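Local structure of probable M18 family aminopeptidase 1 (Thermotoga maritima, 2GLF) at residues R84-V89 with E318-I323; P131-G136 with V228-P233; F139-T144 with T216-V221; A296-L301 with D308-L313; L341-K346 with W387-L392. The protein probably acts as a zinc-dependent aminopeptidase of the M18 family, removing amino acids from the N termini of peptides. All coordinates share one frame; numbering follows the deposited sequence.

Contact 1: R84-V89 with E318-I323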
# COMPACT_ATOMS: atom_id res chain seq x y z
N ARG A 84 -6.34 -34.78 55.56
CA ARG A 84 -5.99 -33.46 56.07
C ARG A 84 -5.37 -32.62 54.96
O ARG A 84 -5.01 -31.46 55.17
CB ARG A 84 -5.00 -33.59 57.23
CG ARG A 84 -5.45 -34.55 58.30
CD ARG A 84 -4.60 -34.42 59.54
NE ARG A 84 -4.77 -33.13 60.19
CZ ARG A 84 -5.94 -32.66 60.62
NH1 ARG A 84 -7.05 -33.38 60.46
NH2 ARG A 84 -6.00 -31.48 61.22
N GLY A 85 -5.27 -33.21 53.77
CA GLY A 85 -4.70 -32.52 52.63
C GLY A 85 -3.19 -32.50 52.71
O GLY A 85 -2.60 -32.98 53.69
N LEU A 86 -2.53 -31.95 51.69
CA LEU A 86 -1.08 -31.87 51.71
C LEU A 86 -0.60 -30.59 51.05
O LEU A 86 -1.36 -29.90 50.38
CB LEU A 86 -0.44 -33.10 51.05
CG LEU A 86 -0.86 -33.67 49.69
CD1 LEU A 86 -0.04 -34.94 49.43
CD2 LEU A 86 -2.34 -34.01 49.68
N ASN A 87 0.67 -30.26 51.29
CA ASN A 87 1.28 -29.08 50.71
C ASN A 87 2.15 -29.51 49.54
O ASN A 87 3.26 -30.00 49.72
CB ASN A 87 2.12 -28.35 51.75
CG ASN A 87 1.29 -27.46 52.66
OD1 ASN A 87 0.05 -27.47 52.60
ND2 ASN A 87 1.96 -26.69 53.51
N LEU A 88 1.62 -29.33 48.33
CA LEU A 88 2.34 -29.71 47.13
C LEU A 88 2.84 -28.51 46.36
O LEU A 88 2.16 -27.49 46.25
CB LEU A 88 1.43 -30.49 46.19
CG LEU A 88 0.84 -31.81 46.64
CD1 LEU A 88 -0.07 -32.32 45.53
CD2 LEU A 88 1.95 -32.81 46.95
N VAL A 89 4.05 -28.64 45.83
CA VAL A 89 4.62 -27.60 45.00
C VAL A 89 4.84 -28.39 43.71
O VAL A 89 5.40 -29.49 43.73
CB VAL A 89 5.94 -27.07 45.59
CG1 VAL A 89 6.86 -28.23 45.89
CG2 VAL A 89 6.60 -26.11 44.63
N GLU A 318 -9.90 -31.01 48.49
CA GLU A 318 -10.60 -29.88 49.11
C GLU A 318 -9.60 -29.09 49.95
O GLU A 318 -9.58 -27.86 49.94
CB GLU A 318 -11.73 -30.40 50.00
CG GLU A 318 -13.05 -29.72 49.77
CD GLU A 318 -12.99 -28.24 50.01
OE1 GLU A 318 -12.25 -27.55 49.27
OE2 GLU A 318 -13.67 -27.76 50.95
N ASN A 319 -8.79 -29.82 50.71
CA ASN A 319 -7.74 -29.22 51.51
C ASN A 319 -6.57 -29.37 50.55
O ASN A 319 -6.78 -29.74 49.39
CB ASN A 319 -7.51 -30.03 52.78
CG ASN A 319 -8.79 -30.24 53.58
OD1 ASN A 319 -9.49 -29.29 53.91
ND2 ASN A 319 -9.09 -31.50 53.89
N THR A 320 -5.35 -29.11 50.99
CA THR A 320 -4.19 -29.23 50.10
C THR A 320 -3.93 -27.92 49.37
O THR A 320 -4.68 -27.51 48.49
CB THR A 320 -4.37 -30.33 49.00
OG1 THR A 320 -4.45 -31.62 49.62
CG2 THR A 320 -3.20 -30.30 48.02
N SER A 321 -2.85 -27.26 49.76
CA SER A 321 -2.46 -26.01 49.14
C SER A 321 -1.47 -26.37 48.06
O SER A 321 -0.54 -27.14 48.29
CB SER A 321 -1.82 -25.11 50.19
OG SER A 321 -2.63 -25.04 51.34
N VAL A 322 -1.68 -25.83 46.86
CA VAL A 322 -0.78 -26.11 45.75
C VAL A 322 -0.02 -24.86 45.34
O VAL A 322 -0.60 -23.79 45.14
CB VAL A 322 -1.54 -26.67 44.52
CG1 VAL A 322 -0.58 -26.87 43.35
CG2 VAL A 322 -2.21 -27.98 44.86
N ILE A 323 1.30 -24.99 45.25
CA ILE A 323 2.15 -23.90 44.83
C ILE A 323 2.61 -24.29 43.43
O ILE A 323 3.28 -25.30 43.25
CB ILE A 323 3.41 -23.77 45.71
CG1 ILE A 323 3.02 -23.57 47.18
CG2 ILE A 323 4.28 -22.61 45.20
CD1 ILE A 323 2.32 -22.29 47.44
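Thr320 and Leu86 carry the contact, their side chains lying side by side and pointing the same way. Thr320 sets OG1 anti to its carbonyl carbon (chi1 -65°), which brings the hydroxyl to the backbone of 84-89, where it accepts the N-H of Leu86 at 2.8 Å (Leu86 N to Thr320 OG1). The same OG1 is also hydrogen-bonded to Val316 O, one turn back in helix 310-318, and two partners therefore fix its rotation. With CG between its N and carbonyl carbon (chi1 48°) and the chain continued by chi2, Leu86 has CD2 3.2 Å from Thr320 OG1. Gly85 passes Asn319 closely, with Gly85 CA 3.8 Å from Asn319 CB. Beyond Thr320 the chains pair as parallel neighbours inside the central mixed sheet, strand 87-92 next to strand 321-329 as expected of an alpha/beta zinc exopeptidase; further along, the two strands carry His92 and Asp326, ligands of a manganese ion. Leu88 N donates to Ser321 O at 3.1 Å, and Ile323 N to Leu88 O at 2.8 Å. On one face Val89 CG2, anti to the backbone N, meets Ile323 CB at 4.1 Å; Tyr443 of helix 433-449 lies against both residues. On this face too, Asn87 OD1 stays 3.8 Å from Ser321 OG, while its ND2 bonds to Met447 O and the C-terminal carboxylate of Leu450. Leu88 lies on the opposite face, touching Ile273 of strand 270-275.

Contact 2: P131-G136 with V228-P233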
# COMPACT_ATOMS: atom_id res chain seq x y z
N PRO A 131 26.61 -24.60 19.01
CA PRO A 131 26.89 -26.02 19.24
C PRO A 131 25.73 -26.74 19.92
O PRO A 131 25.16 -26.24 20.89
CB PRO A 131 28.16 -25.99 20.11
CG PRO A 131 28.04 -24.70 20.84
CD PRO A 131 27.54 -23.75 19.77
N LEU A 132 25.37 -27.91 19.39
CA LEU A 132 24.27 -28.70 19.94
C LEU A 132 24.71 -30.07 20.43
O LEU A 132 25.73 -30.60 20.01
CB LEU A 132 23.17 -28.91 18.89
CG LEU A 132 22.31 -27.82 18.23
CD1 LEU A 132 22.02 -26.69 19.20
CD2 LEU A 132 23.03 -27.32 17.01
N GLU A 133 23.89 -30.65 21.30
CA GLU A 133 24.09 -31.98 21.86
C GLU A 133 22.88 -32.85 21.51
O GLU A 133 21.74 -32.37 21.53
CB GLU A 133 24.21 -31.93 23.38
CG GLU A 133 25.44 -31.25 23.92
CD GLU A 133 25.48 -31.26 25.44
OE1 GLU A 133 25.30 -32.35 26.03
OE2 GLU A 133 25.67 -30.19 26.05
N ILE A 134 23.11 -34.11 21.19
CA ILE A 134 22.00 -35.03 20.89
C ILE A 134 21.73 -35.84 22.16
O ILE A 134 22.66 -36.27 22.83
CB ILE A 134 22.36 -36.00 19.76
CG1 ILE A 134 22.24 -35.31 18.41
CG2 ILE A 134 21.44 -37.19 19.77
CD1 ILE A 134 22.66 -36.20 17.26
N HIS A 135 20.46 -36.05 22.49
CA HIS A 135 20.09 -36.81 23.68
C HIS A 135 18.77 -37.56 23.48
O HIS A 135 17.82 -37.01 22.94
CB HIS A 135 19.96 -35.89 24.89
CG HIS A 135 21.27 -35.45 25.46
ND1 HIS A 135 22.17 -36.33 26.02
CD2 HIS A 135 21.82 -34.22 25.59
CE1 HIS A 135 23.21 -35.66 26.47
NE2 HIS A 135 23.03 -34.38 26.22
N GLY A 136 18.71 -38.80 23.93
CA GLY A 136 17.48 -39.54 23.78
C GLY A 136 17.60 -41.04 23.90
O GLY A 136 18.45 -41.56 24.63
N VAL A 228 19.75 -30.31 21.98
CA VAL A 228 19.87 -29.31 23.04
C VAL A 228 21.21 -28.57 22.98
O VAL A 228 22.20 -29.13 22.52
CB VAL A 228 19.71 -30.01 24.41
CG1 VAL A 228 20.82 -29.58 25.37
CG2 VAL A 228 18.33 -29.72 24.97
N PRO A 229 21.25 -27.32 23.45
CA PRO A 229 22.50 -26.54 23.43
C PRO A 229 23.64 -27.14 24.25
O PRO A 229 23.43 -27.65 25.35
CB PRO A 229 22.06 -25.16 23.93
CG PRO A 229 20.93 -25.48 24.83
CD PRO A 229 20.17 -26.53 24.05
N ALA A 230 24.85 -27.08 23.70
CA ALA A 230 26.03 -27.63 24.35
C ALA A 230 26.60 -26.68 25.40
O ALA A 230 27.72 -26.88 25.87
CB ALA A 230 27.08 -27.96 23.30
N PHE A 231 25.83 -25.66 25.76
CA PHE A 231 26.27 -24.69 26.77
C PHE A 231 26.09 -25.30 28.16
O PHE A 231 25.03 -25.87 28.45
CB PHE A 231 25.43 -23.43 26.71
CG PHE A 231 25.25 -22.87 25.32
CD1 PHE A 231 24.28 -21.90 25.08
CD2 PHE A 231 26.05 -23.29 24.27
CE1 PHE A 231 24.11 -21.36 23.82
CE2 PHE A 231 25.89 -22.75 23.00
CZ PHE A 231 24.92 -21.78 22.78
N SER A 232 27.09 -25.17 29.02
CA SER A 232 26.97 -25.69 30.38
C SER A 232 26.66 -24.57 31.36
O SER A 232 26.97 -23.40 31.12
CB SER A 232 28.25 -26.41 30.80
OG SER A 232 28.27 -27.73 30.27
N PRO A 233 26.02 -24.90 32.50
CA PRO A 233 25.70 -23.85 33.46
C PRO A 233 26.96 -23.08 33.89
O PRO A 233 28.00 -23.69 34.13
CB PRO A 233 25.06 -24.62 34.62
CG PRO A 233 24.44 -25.81 33.92
CD PRO A 233 25.52 -26.21 32.95
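Glu133 turns CG anti to its own carbonyl carbon (chi1 -68°), which puts Glu133 CG 3.7 Å from Ala230 CB, and keeps CD extended beyond it (chi2 -179°). Glu133 OE1 accepts His135 NE2 at 3.1 Å, from above the carboxylate plane, and forms a salt bridge with Lys31. An alanine at Glu133 would probably leave His135 NE2 and Lys31 without their carboxylate and open a gap beside Ala230. Phe231 offers its ring edge to the proline: Pro131 CG lies in the ring plane, 3.6 Å from Phe231 CE2, and the two side chains cross at about a right angle. The backbones are antiparallel, with Glu133 and Val228 a hydrogen-bonded pair; Glu133 N gives to Val228 O at 2.6 Å, and Val228 N to Glu133 O at 2.9 Å. Past this pair Ala230 N still reaches Pro131 O at 2.9 Å as the second chain leaves the sheet. Phe231 also meets Phe231 of a neighbouring subunit. In the six-stranded antiparallel sheet, strand 132-139 runs between strands 145-150 and 223-229, while Pro233 packs on helix 13-29.

Contact 3: F139-T144 with T216-V221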
# COMPACT_ATOMS: atom_id res chain seq x y z
N PHE A 139 14.81 -47.78 20.19
CA PHE A 139 14.57 -49.19 20.44
C PHE A 139 14.75 -49.97 19.15
O PHE A 139 14.24 -49.56 18.10
CB PHE A 139 13.15 -49.41 20.98
CG PHE A 139 12.92 -48.80 22.32
CD1 PHE A 139 12.51 -47.48 22.44
CD2 PHE A 139 13.13 -49.54 23.48
CE1 PHE A 139 12.32 -46.90 23.69
CE2 PHE A 139 12.94 -48.97 24.74
CZ PHE A 139 12.54 -47.65 24.84
N LYS A 140 15.48 -51.07 19.21
CA LYS A 140 15.70 -51.90 18.02
C LYS A 140 14.37 -52.61 17.76
O LYS A 140 13.44 -52.51 18.56
CB LYS A 140 16.81 -52.93 18.29
CG LYS A 140 18.03 -52.36 18.98
CD LYS A 140 19.05 -51.81 18.00
CE LYS A 140 20.07 -52.88 17.62
NZ LYS A 140 20.89 -53.35 18.78
N ASN A 141 14.28 -53.33 16.64
CA ASN A 141 13.04 -54.03 16.33
C ASN A 141 12.82 -55.18 17.31
O ASN A 141 11.70 -55.67 17.45
CB ASN A 141 13.08 -54.57 14.90
CG ASN A 141 11.71 -55.00 14.42
OD1 ASN A 141 11.00 -55.75 15.09
ND2 ASN A 141 11.32 -54.52 13.24
N ASP A 142 13.88 -55.59 17.99
CA ASP A 142 13.80 -56.69 18.95
C ASP A 142 13.52 -56.21 20.37
O ASP A 142 13.66 -56.98 21.31
CB ASP A 142 15.10 -57.49 18.95
CG ASP A 142 16.25 -56.72 19.55
OD1 ASP A 142 17.40 -57.21 19.47
OD2 ASP A 142 16.01 -55.63 20.11
N GLY A 143 13.14 -54.95 20.52
CA GLY A 143 12.86 -54.42 21.84
C GLY A 143 14.06 -53.91 22.62
O GLY A 143 13.89 -53.30 23.67
N THR A 144 15.27 -54.16 22.12
CA THR A 144 16.49 -53.71 22.79
C THR A 144 16.56 -52.18 22.87
O THR A 144 16.56 -51.49 21.84
CB THR A 144 17.75 -54.24 22.06
OG1 THR A 144 17.87 -55.65 22.28
CG2 THR A 144 19.00 -53.54 22.57
N THR A 216 19.77 -49.49 13.18
CA THR A 216 19.40 -49.42 11.78
C THR A 216 18.54 -48.16 11.61
O THR A 216 17.98 -47.66 12.59
CB THR A 216 18.59 -50.67 11.36
OG1 THR A 216 18.29 -50.61 9.96
CG2 THR A 216 17.29 -50.76 12.15
N GLU A 217 18.45 -47.65 10.40
CA GLU A 217 17.69 -46.44 10.14
C GLU A 217 16.24 -46.49 10.61
O GLU A 217 15.72 -45.48 11.10
CB GLU A 217 17.73 -46.10 8.66
CG GLU A 217 17.02 -44.83 8.30
CD GLU A 217 17.22 -44.47 6.85
OE1 GLU A 217 17.40 -45.40 6.03
OE2 GLU A 217 17.17 -43.26 6.53
N GLU A 218 15.59 -47.64 10.47
CA GLU A 218 14.20 -47.75 10.90
C GLU A 218 14.04 -47.61 12.41
O GLU A 218 12.92 -47.42 12.91
CB GLU A 218 13.59 -49.07 10.44
CG GLU A 218 12.14 -49.25 10.86
CD GLU A 218 11.55 -50.56 10.37
OE1 GLU A 218 10.61 -51.06 11.02
OE2 GLU A 218 12.01 -51.07 9.32
N ASP A 219 15.15 -47.68 13.14
CA ASP A 219 15.12 -47.56 14.59
C ASP A 219 14.86 -46.15 15.08
O ASP A 219 14.48 -45.96 16.24
CB ASP A 219 16.43 -48.08 15.20
CG ASP A 219 16.54 -49.59 15.10
OD1 ASP A 219 17.61 -50.13 15.46
OD2 ASP A 219 15.57 -50.24 14.67
N PHE A 220 15.08 -45.15 14.23
CA PHE A 220 14.82 -43.77 14.63
C PHE A 220 13.33 -43.57 14.86
O PHE A 220 12.93 -42.77 15.70
CB PHE A 220 15.30 -42.77 13.58
CG PHE A 220 16.78 -42.56 13.58
CD1 PHE A 220 17.56 -42.98 12.51
CD2 PHE A 220 17.41 -41.95 14.66
CE1 PHE A 220 18.94 -42.78 12.51
CE2 PHE A 220 18.79 -41.75 14.68
CZ PHE A 220 19.56 -42.16 13.60
N VAL A 221 12.51 -44.31 14.11
CA VAL A 221 11.07 -44.22 14.23
C VAL A 221 10.70 -44.48 15.68
O VAL A 221 10.20 -43.60 16.38
CB VAL A 221 10.36 -45.25 13.36
CG1 VAL A 221 8.85 -45.07 13.46
CG2 VAL A 221 10.81 -45.12 11.91
O HOH W 1 16.28 -53.34 14.51
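The type I turn from Lys140 to Gly143 brings Lys140 CA within 5.6 Å of Asp219 CA, in a piece, 217-221, that has helical backbone angles without the regular bonds. Asp219 points at the turn and is the side chain that does most of the touching. With CG anti to its carbonyl carbon (chi1 -71°), it lays its carboxylate beside the Lys140 backbone, and Asp219 OD1 is 3.4 Å from Lys140 CD. The lysine chain bends at each torsion past CG, and Lys140 NZ ends 5.7 Å from Asp219 OD1, opposite charges near each other without a salt bridge. Asp219 OD1 accepts Thr216 N at 3.2 Å, met from well above the carboxylate plane, which closes the start of its own turn. OD2 is bridged to the hairpin by a water that accepts from Asn141 N at 2.9 Å and donates to Asp219 OD2 at 3.2 Å. The turn joins strands 132-139 and 145-150 as a beta hairpin at the end of the antiparallel sheet; within it Asp142 OD2 takes Thr144 N at 2.6 Å, an Asx turn. Segment 216-221 links helix 200-213 to strand 223-229, so the tip of the hairpin rests on a connection to its neighbour in the sheet. A neighbouring subunit packs on this corner: its Arg377 forms salt bridges to Asp219 OD2 and Glu218 OE1, and Asn381 of the same chain bonds to Glu218 OE1.

Contact 4: A296-L301 with D308-L313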
# COMPACT_ATOMS: atom_id res chain seq x y z
N ALA A 296 -1.94 -41.26 41.70
CA ALA A 296 -0.89 -41.31 42.71
C ALA A 296 -1.49 -41.09 44.09
O ALA A 296 -1.06 -41.72 45.06
CB ALA A 296 0.15 -40.23 42.43
N LEU A 297 -2.47 -40.20 44.18
CA LEU A 297 -3.11 -39.92 45.45
C LEU A 297 -4.07 -41.03 45.88
O LEU A 297 -4.15 -41.37 47.06
CB LEU A 297 -3.83 -38.56 45.38
CG LEU A 297 -2.92 -37.35 45.18
CD1 LEU A 297 -3.69 -36.08 45.48
CD2 LEU A 297 -1.70 -37.42 46.09
N ARG A 298 -4.79 -41.60 44.92
CA ARG A 298 -5.72 -42.68 45.22
C ARG A 298 -4.96 -43.89 45.77
O ARG A 298 -5.41 -44.54 46.72
CB ARG A 298 -6.51 -43.08 43.97
CG ARG A 298 -7.75 -42.24 43.73
CD ARG A 298 -8.64 -42.89 42.68
NE ARG A 298 -8.07 -42.81 41.34
CZ ARG A 298 -8.17 -41.76 40.54
NH1 ARG A 298 -8.83 -40.68 40.94
NH2 ARG A 298 -7.60 -41.77 39.34
N GLN A 299 -3.81 -44.19 45.18
CA GLN A 299 -3.01 -45.32 45.63
C GLN A 299 -2.68 -45.14 47.11
O GLN A 299 -2.81 -46.06 47.91
CB GLN A 299 -1.72 -45.42 44.83
CG GLN A 299 -0.87 -46.63 45.17
CD GLN A 299 -1.62 -47.94 44.98
OE1 GLN A 299 -2.13 -48.23 43.90
NE2 GLN A 299 -1.68 -48.74 46.04
N ILE A 300 -2.27 -43.93 47.46
CA ILE A 300 -1.93 -43.61 48.84
C ILE A 300 -3.16 -43.68 49.73
O ILE A 300 -3.08 -44.13 50.88
CB ILE A 300 -1.29 -42.19 48.92
CG1 ILE A 300 0.08 -42.21 48.23
CG2 ILE A 300 -1.17 -41.74 50.39
CD1 ILE A 300 0.76 -40.86 48.17
N LEU A 301 -4.31 -43.25 49.21
CA LEU A 301 -5.55 -43.28 49.97
C LEU A 301 -5.99 -44.71 50.30
O LEU A 301 -6.38 -45.00 51.43
CB LEU A 301 -6.66 -42.55 49.21
CG LEU A 301 -6.60 -41.02 49.27
CD1 LEU A 301 -7.73 -40.43 48.43
CD2 LEU A 301 -6.71 -40.56 50.72
N ASP A 308 -14.37 -45.32 49.79
CA ASP A 308 -14.97 -44.91 48.52
C ASP A 308 -13.93 -44.39 47.53
O ASP A 308 -14.09 -44.54 46.32
CB ASP A 308 -16.02 -43.84 48.76
CG ASP A 308 -16.91 -43.61 47.56
OD1 ASP A 308 -16.39 -43.28 46.48
OD2 ASP A 308 -18.14 -43.77 47.70
N SER A 309 -12.89 -43.75 48.05
CA SER A 309 -11.80 -43.23 47.22
C SER A 309 -12.09 -41.91 46.50
O SER A 309 -11.61 -40.86 46.92
CB SER A 309 -11.38 -44.29 46.19
OG SER A 309 -10.25 -43.87 45.45
N GLU A 310 -12.85 -41.97 45.42
CA GLU A 310 -13.18 -40.76 44.68
C GLU A 310 -13.86 -39.75 45.61
O GLU A 310 -13.71 -38.55 45.44
CB GLU A 310 -14.09 -41.09 43.50
CG GLU A 310 -14.09 -40.03 42.41
CD GLU A 310 -12.69 -39.68 41.93
OE1 GLU A 310 -11.87 -40.60 41.75
OE2 GLU A 310 -12.41 -38.47 41.73
N PHE A 311 -14.59 -40.26 46.59
CA PHE A 311 -15.29 -39.42 47.56
C PHE A 311 -14.35 -38.88 48.63
O PHE A 311 -14.53 -37.77 49.13
CB PHE A 311 -16.42 -40.20 48.22
CG PHE A 311 -17.04 -39.49 49.39
CD1 PHE A 311 -17.70 -38.28 49.22
CD2 PHE A 311 -16.96 -40.03 50.67
CE1 PHE A 311 -18.27 -37.62 50.30
CE2 PHE A 311 -17.52 -39.37 51.76
CZ PHE A 311 -18.18 -38.17 51.57
N VAL A 312 -13.36 -39.69 48.99
CA VAL A 312 -12.38 -39.29 49.99
C VAL A 312 -11.42 -38.28 49.37
O VAL A 312 -10.92 -37.38 50.04
CB VAL A 312 -11.57 -40.50 50.48
CG1 VAL A 312 -10.67 -40.09 51.63
CG2 VAL A 312 -12.51 -41.63 50.88
N LEU A 313 -11.17 -38.45 48.07
CA LEU A 313 -10.30 -37.55 47.33
C LEU A 313 -10.85 -36.13 47.40
O LEU A 313 -10.09 -35.17 47.50
CB LEU A 313 -10.23 -37.96 45.86
CG LEU A 313 -8.91 -38.51 45.36
CD1 LEU A 313 -9.01 -38.70 43.86
CD2 LEU A 313 -7.77 -37.55 45.71
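Leu301 and Leu313 form the apolar centre, their side chains crossing obliquely with Leu301 CD1 3.8 Å from Leu313 CG. Leu301 splits its branches: CD1 goes to Leu313, whereas CD2 reaches Val312 CG1 at 4.1 Å, those two side chains sliding past each other in opposite directions. Leu297 adds its CB, 4.1 Å from Leu313 CD2. The other Leu313 methyl, CD1, lies against the aliphatic part of Arg298, 3.8 Å from Arg298 CG, and the two side chains cross at about a right angle. Ser309 sits beside this same part of the arginine, with Ser309 OG 3.4 Å from Arg298 CD. The arginine chain bends at chi3 (-72°), turning NE out of line, and Arg298 NH1 comes 3.1 Å from Glu310 OE1. That salt bridge is doubtful in detail, because the place of Glu310 OE1 is uncertain. Arg298 NH2 has a surer mate in Asp314 of a neighbouring subunit, and Glu310 OE2 pairs with Arg291 of another. An alanine at Arg298 would probably leave Asp314 of the neighbouring subunit without its salt bridge and bare one side of Leu313. The arrangement is two consecutive helices, 292-303 and 310-318, joined by a short loop, with the first helix packed on Phe76 of strand 73-77; Glu310 meets its counterparts in two other subunits, consistent with a threefold meeting point in the twelve-chain assembly.

Contact 5: L341-K346 with W387-L392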
# COMPACT_ATOMS: atom_id res chain seq x y z
N LEU A 341 6.39 -1.60 35.22
CA LEU A 341 7.40 -1.55 36.26
C LEU A 341 6.89 -1.67 37.69
O LEU A 341 7.55 -2.26 38.53
CB LEU A 341 8.26 -0.28 36.13
CG LEU A 341 9.30 -0.18 35.01
CD1 LEU A 341 9.91 -1.54 34.71
CD2 LEU A 341 8.66 0.37 33.76
N HIS A 342 5.70 -1.13 37.97
CA HIS A 342 5.16 -1.20 39.32
C HIS A 342 4.62 -2.58 39.70
O HIS A 342 4.24 -2.81 40.85
CB HIS A 342 4.07 -0.13 39.51
CG HIS A 342 3.75 0.15 40.95
ND1 HIS A 342 4.71 0.54 41.86
CD2 HIS A 342 2.58 0.11 41.63
CE1 HIS A 342 4.15 0.72 43.04
NE2 HIS A 342 2.86 0.46 42.93
N ASN A 343 4.60 -3.51 38.75
CA ASN A 343 4.11 -4.87 39.01
C ASN A 343 4.98 -5.90 38.30
O ASN A 343 4.50 -6.98 37.94
CB ASN A 343 2.66 -5.02 38.55
CG ASN A 343 1.66 -4.39 39.52
OD1 ASN A 343 1.25 -5.01 40.49
ND2 ASN A 343 1.29 -3.14 39.26
N ALA A 344 6.25 -5.55 38.10
CA ALA A 344 7.22 -6.43 37.43
C ALA A 344 8.34 -6.83 38.37
O ALA A 344 8.81 -6.04 39.18
CB ALA A 344 7.79 -5.72 36.22
N PRO A 345 8.80 -8.08 38.27
CA PRO A 345 9.88 -8.55 39.14
C PRO A 345 11.26 -8.08 38.70
O PRO A 345 11.50 -7.87 37.50
CB PRO A 345 9.75 -10.06 39.06
CG PRO A 345 9.33 -10.26 37.64
CD PRO A 345 8.27 -9.19 37.46
N LYS A 346 12.15 -7.91 39.67
CA LYS A 346 13.53 -7.49 39.41
C LYS A 346 14.43 -8.62 39.92
O LYS A 346 14.11 -9.26 40.93
CB LYS A 346 13.85 -6.20 40.16
CG LYS A 346 12.93 -5.03 39.87
CD LYS A 346 13.19 -4.45 38.49
CE LYS A 346 13.39 -2.95 38.58
NZ LYS A 346 14.54 -2.64 39.46
N TRP A 387 10.19 -11.58 49.14
CA TRP A 387 9.38 -11.83 47.95
C TRP A 387 8.94 -10.53 47.27
O TRP A 387 9.02 -9.44 47.85
CB TRP A 387 8.16 -12.69 48.31
CG TRP A 387 7.20 -12.01 49.24
CD1 TRP A 387 7.38 -11.76 50.57
CD2 TRP A 387 5.95 -11.41 48.88
NE1 TRP A 387 6.32 -11.03 51.06
CE2 TRP A 387 5.43 -10.80 50.04
CE3 TRP A 387 5.22 -11.32 47.68
CZ2 TRP A 387 4.21 -10.11 50.05
CZ3 TRP A 387 4.01 -10.63 47.69
CH2 TRP A 387 3.52 -10.04 48.86
N GLN A 388 8.47 -10.66 46.03
CA GLN A 388 8.02 -9.50 45.26
C GLN A 388 6.85 -9.93 44.38
O GLN A 388 6.73 -11.10 44.04
CB GLN A 388 9.17 -8.97 44.40
CG GLN A 388 9.76 -10.00 43.44
CD GLN A 388 10.94 -9.47 42.64
OE1 GLN A 388 10.95 -8.31 42.22
NE2 GLN A 388 11.94 -10.32 42.41
N VAL A 389 5.99 -8.98 44.01
CA VAL A 389 4.85 -9.31 43.15
C VAL A 389 5.33 -9.29 41.71
O VAL A 389 6.22 -8.52 41.37
CB VAL A 389 3.67 -8.30 43.30
CG1 VAL A 389 3.85 -7.47 44.55
CG2 VAL A 389 3.54 -7.42 42.07
N ALA A 390 4.75 -10.13 40.87
CA ALA A 390 5.15 -10.16 39.47
C ALA A 390 3.97 -10.35 38.52
O ALA A 390 3.03 -11.09 38.81
CB ALA A 390 6.18 -11.26 39.24
N THR A 391 4.04 -9.66 37.39
CA THR A 391 3.01 -9.72 36.38
C THR A 391 3.71 -10.00 35.05
O THR A 391 4.80 -9.49 34.81
CB THR A 391 2.25 -8.40 36.28
OG1 THR A 391 1.60 -8.12 37.52
CG2 THR A 391 1.22 -8.47 35.19
N LEU A 392 3.08 -10.81 34.21
CA LEU A 392 3.65 -11.15 32.92
C LEU A 392 3.48 -10.03 31.88
O LEU A 392 2.77 -10.19 30.89
CB LEU A 392 3.01 -12.44 32.40
CG LEU A 392 3.63 -13.03 31.14
CD1 LEU A 392 5.07 -13.47 31.41
CD2 LEU A 392 2.79 -14.21 30.68
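Gln388 grips the backbone of Lys346 with both ends of its amide. Gln388 OE1 accepts Lys346 N at 2.8 Å, the donor tilted from the carbonyl plane, and Gln388 NE2 gives to Lys346 O at 2.8 Å, nearly straight (172°) and in the plane of the glutamine amide. CG stands between the backbone N and the carbonyl carbon (chi1 58°) and CD continues extended, which carries the amide across to the loop. Neither end stops there: NE2 also bonds to Gly350 O, and OE1 takes a weak bond from Arg4, whose NH1 bonds to Ala344 O as well. Strand 387-389 is an edge strand of the mixed sheet within the chain, parallel to strand 351-354, and Ala390 still pairs with Leu353; the loop 341-346, which follows strand 321-329, is laid against it. Here Pro345, with no N-H to give, packs instead, its CD 3.4 Å from Ala390 CB, while its backbone bonds to Val331. At the other end Asn343 O receives a weak bond from Thr391 OG1 at 3.1 Å and lies 2.8 Å from Thr391 N. The Asn343 amide looks outward for partners: ND2 bonds to Asp340 OD2 and OD1 takes Asn103 N of a neighbouring subunit, while Val389 CG2 touches Asn343 OD1 at 3.7 Å. Lys346 NZ bonds to Gln110 of a further subunit.

How the contacts relate
From the N terminus, 84-89 opens contact 1, which closes only at 318-323 and encloses three others. Within it, contact 2 joins 131-136 to 228-233, and inside contact 2 lies contact 3, pairing 139-144 with 216-221; contact 2 lies in the antiparallel sheet and contact 3 joins loops at the ends of its strands, their centres 23 Å apart. Contact 4 comes next, a short loop from 296-301 to 308-313, also within contact 1; helix 310-318 leads into the strand that closes contact 1. Contact 5 follows in series, 341-346 with 387-392, at the edge of the mixed sheet that contact 1 holds further in. None cross. Contacts 1 and 2 lie on opposite sides of the chain's centre.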